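Local atomic coordinates of sister chromatid cohesion protein (Chaetomium thermophilum, PDB entry 5T8V), a protein that probably loads the ring-shaped cohesin complex onto chromatin, the chain here being the HEAT-repeat C-terminal part of the loader Scc2. Residues Glu1268-Val1273 with Leu1367-Met1372; Val256-Ile261 with Val306-Met311; Gln963-Leu968 with Pro1022-Asp1027. All coordinates share one frame; numbering follows the deposited sequence.

Contact 1: residues Glu1268-Val1273 with Leu1367-Met1372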
# COMPACT_ATOMS: atom_id res chain seq x y z
N GLU A 1268 -35.12 17.89 -39.20
CA GLU A 1268 -34.46 18.09 -37.91
C GLU A 1268 -32.97 18.37 -38.12
O GLU A 1268 -32.59 18.86 -39.19
CB GLU A 1268 -34.69 16.87 -37.01
CG GLU A 1268 -35.65 17.10 -35.86
CD GLU A 1268 -35.27 18.30 -35.00
OE1 GLU A 1268 -34.13 18.80 -35.14
OE2 GLU A 1268 -36.11 18.74 -34.19
N LEU A 1269 -32.16 18.10 -37.10
CA LEU A 1269 -30.71 18.22 -37.17
C LEU A 1269 -30.22 17.80 -38.55
O LEU A 1269 -30.42 16.65 -38.95
CB LEU A 1269 -30.03 17.36 -36.10
CG LEU A 1269 -29.97 17.91 -34.67
CD1 LEU A 1269 -31.35 18.23 -34.12
CD2 LEU A 1269 -29.26 16.92 -33.77
N PRO A 1270 -29.59 18.70 -39.32
CA PRO A 1270 -29.12 18.30 -40.64
C PRO A 1270 -28.21 17.11 -40.55
O PRO A 1270 -27.49 16.93 -39.54
CB PRO A 1270 -28.37 19.55 -41.13
CG PRO A 1270 -28.94 20.67 -40.36
CD PRO A 1270 -29.30 20.11 -39.02
N PRO A 1271 -28.19 16.24 -41.57
CA PRO A 1271 -27.27 15.09 -41.53
C PRO A 1271 -25.83 15.50 -41.30
O PRO A 1271 -25.12 14.88 -40.49
CB PRO A 1271 -27.47 14.45 -42.91
CG PRO A 1271 -28.82 14.89 -43.36
CD PRO A 1271 -28.99 16.27 -42.80
N HIS A 1272 -25.37 16.56 -41.98
CA HIS A 1272 -24.00 17.01 -41.84
C HIS A 1272 -23.73 17.64 -40.48
O HIS A 1272 -22.57 17.71 -40.06
CB HIS A 1272 -23.66 18.00 -42.95
CG HIS A 1272 -22.24 18.46 -42.93
ND1 HIS A 1272 -21.18 17.58 -42.92
CD2 HIS A 1272 -21.70 19.70 -42.92
CE1 HIS A 1272 -20.04 18.26 -42.91
NE2 HIS A 1272 -20.33 19.55 -42.90
N VAL A 1273 -24.77 18.11 -39.78
CA VAL A 1273 -24.57 18.64 -38.43
C VAL A 1273 -24.45 17.50 -37.43
O VAL A 1273 -23.63 17.56 -36.50
CB VAL A 1273 -25.72 19.60 -38.07
CG1 VAL A 1273 -25.64 20.01 -36.60
CG2 VAL A 1273 -25.68 20.83 -38.96
N LEU A 1367 -28.78 28.84 -41.82
CA LEU A 1367 -27.61 29.54 -41.30
C LEU A 1367 -27.39 29.27 -39.82
O LEU A 1367 -26.25 29.38 -39.34
CB LEU A 1367 -27.74 31.04 -41.54
CG LEU A 1367 -27.90 31.43 -43.01
CD1 LEU A 1367 -28.11 32.93 -43.13
CD2 LEU A 1367 -26.69 30.99 -43.83
N THR A 1368 -28.44 28.93 -39.07
CA THR A 1368 -28.24 28.42 -37.72
C THR A 1368 -27.53 27.07 -37.77
O THR A 1368 -26.56 26.84 -37.04
CB THR A 1368 -29.59 28.31 -37.01
OG1 THR A 1368 -30.23 29.59 -37.00
CG2 THR A 1368 -29.41 27.81 -35.57
N ALA A 1369 -28.02 26.17 -38.63
CA ALA A 1369 -27.31 24.92 -38.89
C ALA A 1369 -25.85 25.17 -39.21
O ALA A 1369 -24.95 24.56 -38.62
CB ALA A 1369 -27.99 24.17 -40.04
N ALA A 1370 -25.60 26.07 -40.17
CA ALA A 1370 -24.23 26.44 -40.49
C ALA A 1370 -23.46 26.84 -39.24
O ALA A 1370 -22.42 26.25 -38.91
CB ALA A 1370 -24.23 27.58 -41.51
N SER A 1371 -23.98 27.82 -38.50
CA SER A 1371 -23.27 28.38 -37.35
C SER A 1371 -22.91 27.30 -36.34
O SER A 1371 -21.73 27.14 -35.98
CB SER A 1371 -24.13 29.46 -36.69
OG SER A 1371 -24.42 30.52 -37.59
N MET A 1372 -23.90 26.55 -35.87
CA MET A 1372 -23.69 25.54 -34.83
C MET A 1372 -22.42 24.73 -35.08
O MET A 1372 -21.65 24.47 -34.14
CB MET A 1372 -24.88 24.59 -34.76
CG MET A 1372 -26.11 25.16 -34.08
SD MET A 1372 -27.39 23.91 -33.86
CE MET A 1372 -27.72 23.47 -35.55
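Pro1270 and Val1273 rest on Ala1369 and Met1372 where the start of helix 1271-1284 meets helix 1364-1387, in the all-helical C-terminal end of this HEAT-repeat protein. The contact is buried and apolar. CG of the Pro1270 ring comes to 3.6 Å from CB of Ala1369, a single methyl small enough to let the proline ring approach its helix. Val1273 divides its two methyls between Ala1369 and Met1372: CG2 lies 3.8 Å from the backbone O of Ala1369, while CG1, anti to the backbone N (chi1 172°), is turned to the methionine.

Behind this first shell, the N-cap position of Pro1270 places its ring right at the helix start, and Val1273 also touches Ile1373. Elsewhere on helix 1364-1387, Leu1367 and Ala1370 pack on helix 1291-1319, while Thr1368 and Ser1371 pack on helix 1439-1452. Within that helix the O of Leu1367 accepts twice from Ser1371, from N and from OG (2.8 Å), on opposite faces of its plane. Met1372 also leans on Ala1434 and Leu1435. Its chain bends at the last torsion (chi3 -61°) and crosses Val1273 at about a right angle, bringing CE to 4.2 Å from Val1273 CG1.

Contact 2: residues Val256-Ile261 with Val306-Met311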
# COMPACT_ATOMS: atom_id res chain seq x y z
N VAL A 256 26.81 17.03 35.73
CA VAL A 256 26.91 18.33 36.38
C VAL A 256 26.49 19.44 35.43
O VAL A 256 25.80 20.40 35.81
CB VAL A 256 28.34 18.55 36.92
CG1 VAL A 256 28.59 20.02 37.25
CG2 VAL A 256 28.57 17.69 38.15
N ALA A 257 26.91 19.34 34.16
CA ALA A 257 26.54 20.36 33.19
C ALA A 257 25.03 20.40 32.98
O ALA A 257 24.44 21.49 32.95
CB ALA A 257 27.25 20.10 31.86
N MET A 258 24.40 19.24 32.84
CA MET A 258 22.95 19.21 32.69
C MET A 258 22.26 19.87 33.89
O MET A 258 21.34 20.68 33.72
CB MET A 258 22.47 17.77 32.53
CG MET A 258 22.88 17.15 31.21
SD MET A 258 22.28 15.46 31.02
CE MET A 258 22.84 15.10 29.36
N ASP A 259 22.70 19.54 35.10
CA ASP A 259 22.14 20.18 36.29
C ASP A 259 22.27 21.69 36.20
O ASP A 259 21.32 22.43 36.48
CB ASP A 259 22.83 19.65 37.55
CG ASP A 259 22.47 18.21 37.85
OD1 ASP A 259 21.73 17.60 37.04
OD2 ASP A 259 22.92 17.69 38.89
N MET A 260 23.45 22.18 35.81
CA MET A 260 23.67 23.62 35.75
C MET A 260 22.73 24.28 34.74
O MET A 260 22.13 25.32 35.03
CB MET A 260 25.13 23.90 35.39
CG MET A 260 25.53 25.36 35.53
SD MET A 260 27.28 25.65 35.21
CE MET A 260 28.04 24.82 36.60
N ILE A 261 22.59 23.69 33.55
CA ILE A 261 21.73 24.27 32.53
C ILE A 261 20.28 24.27 32.99
O ILE A 261 19.53 25.21 32.73
CB ILE A 261 21.90 23.54 31.19
CG1 ILE A 261 23.34 23.69 30.68
CG2 ILE A 261 20.92 24.10 30.16
CD1 ILE A 261 23.64 22.89 29.43
N VAL A 306 21.84 15.54 24.41
CA VAL A 306 21.01 16.72 24.17
C VAL A 306 19.54 16.38 24.36
O VAL A 306 18.77 17.19 24.90
CB VAL A 306 21.28 17.29 22.76
CG1 VAL A 306 20.92 16.27 21.69
CG2 VAL A 306 20.52 18.59 22.55
N SER A 307 19.12 15.19 23.93
CA SER A 307 17.74 14.77 24.15
C SER A 307 17.42 14.74 25.64
O SER A 307 16.41 15.30 26.09
CB SER A 307 17.50 13.40 23.52
OG SER A 307 17.69 13.43 22.11
N ALA A 308 18.29 14.10 26.42
CA ALA A 308 18.08 14.04 27.87
C ALA A 308 17.97 15.43 28.47
O ALA A 308 17.12 15.68 29.33
CB ALA A 308 19.22 13.26 28.52
N LEU A 309 18.81 16.36 28.01
CA LEU A 309 18.77 17.71 28.56
C LEU A 309 17.47 18.41 28.18
O LEU A 309 16.81 19.01 29.03
CB LEU A 309 19.97 18.53 28.09
CG LEU A 309 19.94 20.00 28.52
CD1 LEU A 309 19.93 20.12 30.04
CD2 LEU A 309 21.10 20.77 27.94
N ILE A 310 17.09 18.35 26.91
CA ILE A 310 15.83 18.94 26.46
C ILE A 310 14.69 18.46 27.35
O ILE A 310 13.94 19.26 27.93
CB ILE A 310 15.58 18.61 24.98
CG1 ILE A 310 16.58 19.34 24.08
CG2 ILE A 310 14.14 18.94 24.58
CD1 ILE A 310 16.40 20.85 24.02
N MET A 311 14.54 17.14 27.47
CA MET A 311 13.45 16.60 28.26
C MET A 311 13.54 17.08 29.71
O MET A 311 12.53 17.49 30.29
CB MET A 311 13.46 15.08 28.19
CG MET A 311 13.35 14.55 26.77
SD MET A 311 13.50 12.77 26.66
CE MET A 311 11.94 12.30 27.34
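Leu309 meets Ile261 in the close-packed half of this interface, between helix 247-267 and helix 305-315. CD2 of Leu309 lies 3.6 Å from CD1 of Ile261 and 4.0 Å from its CG2, so one methyl of the leucine touches both branches of the isoleucine. The two side chains cross at about a right angle. Leu309 has CG anti to its own backbone N (chi1 175°), and its other methyl, CD1, faces the backbone of the opposing helix, 4.0 Å from the O of Met258. The cluster extends beyond the pair: Ile261 and Leu309 both touch Ile279 of helix 272-282, while helix 218-232 supplies further apolar surface, Ala228 to Ile261 and Leu232 to both Leu309 and Met258.

Packing is looser around Met258. Its chain runs extended beyond CG and reaches across to the other helix, where CE ends 4.1 Å from CB of Ala308. Ala308 in turn touches Trp421. Past this methionine the character changes, for Asp259 is partly exposed and its OD1 forms a salt bridge with Arg312, tying the two helices together through charge beside the apolar seam.

The local axes approach to 10.3 Å and run roughly in the same direction, 31° apart, a spacing that leaves room for the long methionine and the branched residues between the backbones. The two helices are not consecutive: helix 272-282 lies between them in sequence and touches both Ile261 and Leu309. This near-parallel pairing is consistent with the stacked helices of a HEAT-type alpha-solenoid.

Contact 3: residues Gln963-Leu968 with Pro1022-Asp1027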
# COMPACT_ATOMS: atom_id res chain seq x y z
N GLN A 963 -50.75 -35.97 -49.12
CA GLN A 963 -51.26 -35.02 -48.14
C GLN A 963 -50.14 -34.09 -47.67
O GLN A 963 -48.98 -34.50 -47.63
CB GLN A 963 -51.86 -35.73 -46.91
CG GLN A 963 -53.13 -36.53 -47.20
CD GLN A 963 -52.84 -37.96 -47.60
OE1 GLN A 963 -51.69 -38.41 -47.59
NE2 GLN A 963 -53.89 -38.70 -47.95
N PRO A 964 -50.46 -32.84 -47.31
CA PRO A 964 -49.41 -31.93 -46.83
C PRO A 964 -48.74 -32.36 -45.53
O PRO A 964 -48.72 -31.60 -44.56
CB PRO A 964 -50.17 -30.60 -46.65
CG PRO A 964 -51.35 -30.71 -47.53
CD PRO A 964 -51.74 -32.14 -47.50
N LEU A 965 -48.18 -33.57 -45.50
CA LEU A 965 -47.45 -34.03 -44.33
C LEU A 965 -48.29 -33.91 -43.06
O LEU A 965 -49.52 -33.85 -43.13
CB LEU A 965 -46.15 -33.23 -44.18
CG LEU A 965 -45.16 -33.33 -45.35
CD1 LEU A 965 -44.10 -32.26 -45.24
CD2 LEU A 965 -44.52 -34.71 -45.37
N ASP A 966 -47.63 -33.88 -41.91
CA ASP A 966 -48.28 -33.65 -40.62
C ASP A 966 -47.18 -33.34 -39.62
O ASP A 966 -45.99 -33.40 -39.93
CB ASP A 966 -49.11 -34.86 -40.18
CG ASP A 966 -48.32 -36.16 -40.20
OD1 ASP A 966 -47.08 -36.10 -40.23
OD2 ASP A 966 -48.95 -37.24 -40.19
N GLN A 967 -47.60 -32.98 -38.40
CA GLN A 967 -46.63 -32.60 -37.39
C GLN A 967 -45.71 -33.74 -36.98
O GLN A 967 -44.71 -33.50 -36.30
CB GLN A 967 -47.35 -32.05 -36.15
CG GLN A 967 -46.54 -31.03 -35.37
CD GLN A 967 -46.23 -29.79 -36.18
OE1 GLN A 967 -47.12 -29.19 -36.78
NE2 GLN A 967 -44.96 -29.40 -36.21
N LEU A 968 -46.01 -34.98 -37.38
CA LEU A 968 -45.20 -36.14 -37.03
C LEU A 968 -44.22 -36.53 -38.13
O LEU A 968 -43.07 -36.85 -37.84
CB LEU A 968 -46.11 -37.33 -36.71
CG LEU A 968 -45.42 -38.68 -36.49
CD1 LEU A 968 -44.34 -38.58 -35.43
CD2 LEU A 968 -46.45 -39.73 -36.09
N PRO A 1022 -38.43 -22.54 -50.47
CA PRO A 1022 -39.44 -21.88 -49.63
C PRO A 1022 -40.81 -22.52 -49.71
O PRO A 1022 -41.66 -22.22 -48.86
CB PRO A 1022 -39.47 -20.44 -50.18
CG PRO A 1022 -38.98 -20.56 -51.59
CD PRO A 1022 -37.97 -21.67 -51.58
N SER A 1023 -41.05 -23.40 -50.68
CA SER A 1023 -42.34 -24.06 -50.80
C SER A 1023 -42.63 -24.96 -49.60
O SER A 1023 -43.80 -25.29 -49.36
CB SER A 1023 -42.39 -24.88 -52.09
OG SER A 1023 -42.02 -24.09 -53.20
N TRP A 1024 -41.60 -25.37 -48.86
CA TRP A 1024 -41.77 -26.22 -47.70
C TRP A 1024 -41.90 -25.39 -46.43
O TRP A 1024 -41.50 -24.22 -46.40
CB TRP A 1024 -40.58 -27.17 -47.58
CG TRP A 1024 -40.41 -28.07 -48.76
CD1 TRP A 1024 -39.66 -27.82 -49.87
CD2 TRP A 1024 -41.00 -29.36 -48.94
NE1 TRP A 1024 -39.75 -28.88 -50.74
CE2 TRP A 1024 -40.56 -29.84 -50.20
CE3 TRP A 1024 -41.85 -30.16 -48.18
CZ2 TRP A 1024 -40.95 -31.08 -50.69
CZ3 TRP A 1024 -42.23 -31.39 -48.67
CH2 TRP A 1024 -41.78 -31.84 -49.92
N PRO A 1025 -42.45 -25.96 -45.36
CA PRO A 1025 -42.51 -25.22 -44.09
C PRO A 1025 -41.14 -25.01 -43.49
O PRO A 1025 -40.14 -25.51 -44.02
CB PRO A 1025 -43.40 -26.11 -43.21
CG PRO A 1025 -43.25 -27.47 -43.77
CD PRO A 1025 -43.08 -27.29 -45.25
N LEU A 1026 -41.07 -24.29 -42.37
CA LEU A 1026 -39.78 -23.97 -41.78
C LEU A 1026 -39.19 -25.18 -41.04
O LEU A 1026 -37.98 -25.41 -41.10
CB LEU A 1026 -39.92 -22.78 -40.83
CG LEU A 1026 -38.68 -21.90 -40.62
CD1 LEU A 1026 -38.25 -21.25 -41.92
CD2 LEU A 1026 -38.97 -20.84 -39.57
N ASP A 1027 -40.04 -25.95 -40.36
CA ASP A 1027 -39.57 -27.15 -39.67
C ASP A 1027 -38.93 -28.15 -40.61
O ASP A 1027 -38.22 -29.05 -40.16
CB ASP A 1027 -40.73 -27.81 -38.92
CG ASP A 1027 -41.24 -26.96 -37.77
OD1 ASP A 1027 -40.47 -26.11 -37.26
OD2 ASP A 1027 -42.41 -27.16 -37.36
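Leu965 reaches the indole of Trp1024 where two loops of the HEAT-repeat solenoid lie side by side: the loop 963-968 links helix 940-960 to helix 969-986, and the loop that begins segment 1022-1027 leads into helix 1026-1042. This is a surface contact, with a small apolar touch at one end and a polar approach at the other.

The bond from CA to CB of Leu965 points toward segment 1022-1027. Its CG stands anti to the carbonyl carbon (chi1 -61°), and CB, CG and CD2 stay beyond 4.2 Å from every atom of 1022-1027. The methyl CD1 alone makes the touch, 4.0 Å from CZ3 of Trp1024. It comes in at the edge of the ring, near its plane, so the leucine abuts the rim of the indole and does not cover a face. The side chain also packs on Thr956 and Ala960 of helix 940-960 and on Ile970 of helix 969-986, so the leucine also contacts both helices that flank its loop.

Several neighbours surround Trp1024. It also touches Ala960, its ring meets that of Phe1019 with the planes at about 60°, and its NE1 gives a weak hydrogen bond to the O of Pro1018.

Where helix 969-986 is about to begin, OD1 of Asp966 accepts a weak capping bond from the N of Leu968, and its OD2 forms a salt bridge with Lys969. Pro1025 takes the N-cap position of the facing helix, just ahead of Leu1026 and Asp1027. Gln967 bends at chi2 (62°) to carry its amide toward that helix start. The amide and the carboxylate planes are 85° apart, and NE2 of Gln967 lies 3.6 Å from OD2 of Asp1027.

Contacts 1 and 2 are buried, contact 3 lies at the surface, and none shares a helix with another. Contact 2 joins two helices along their sides through aliphatic and methionine side chains. Contact 1 is also apolar but sets a proline-led helix start against the flank of a helix, and contact 3 sets a loop beside a second loop and the helix start that follows it, adding an amide and a carboxylate to one leucine-tryptophan touch. The three follow one another along the chain in the order 2, 3, 1. Contact 2 lies across the chain's centre from both others, its centre about 110 Å from that of contact 3, whereas the centres of contacts 1 and 3 are about 55 Å apart.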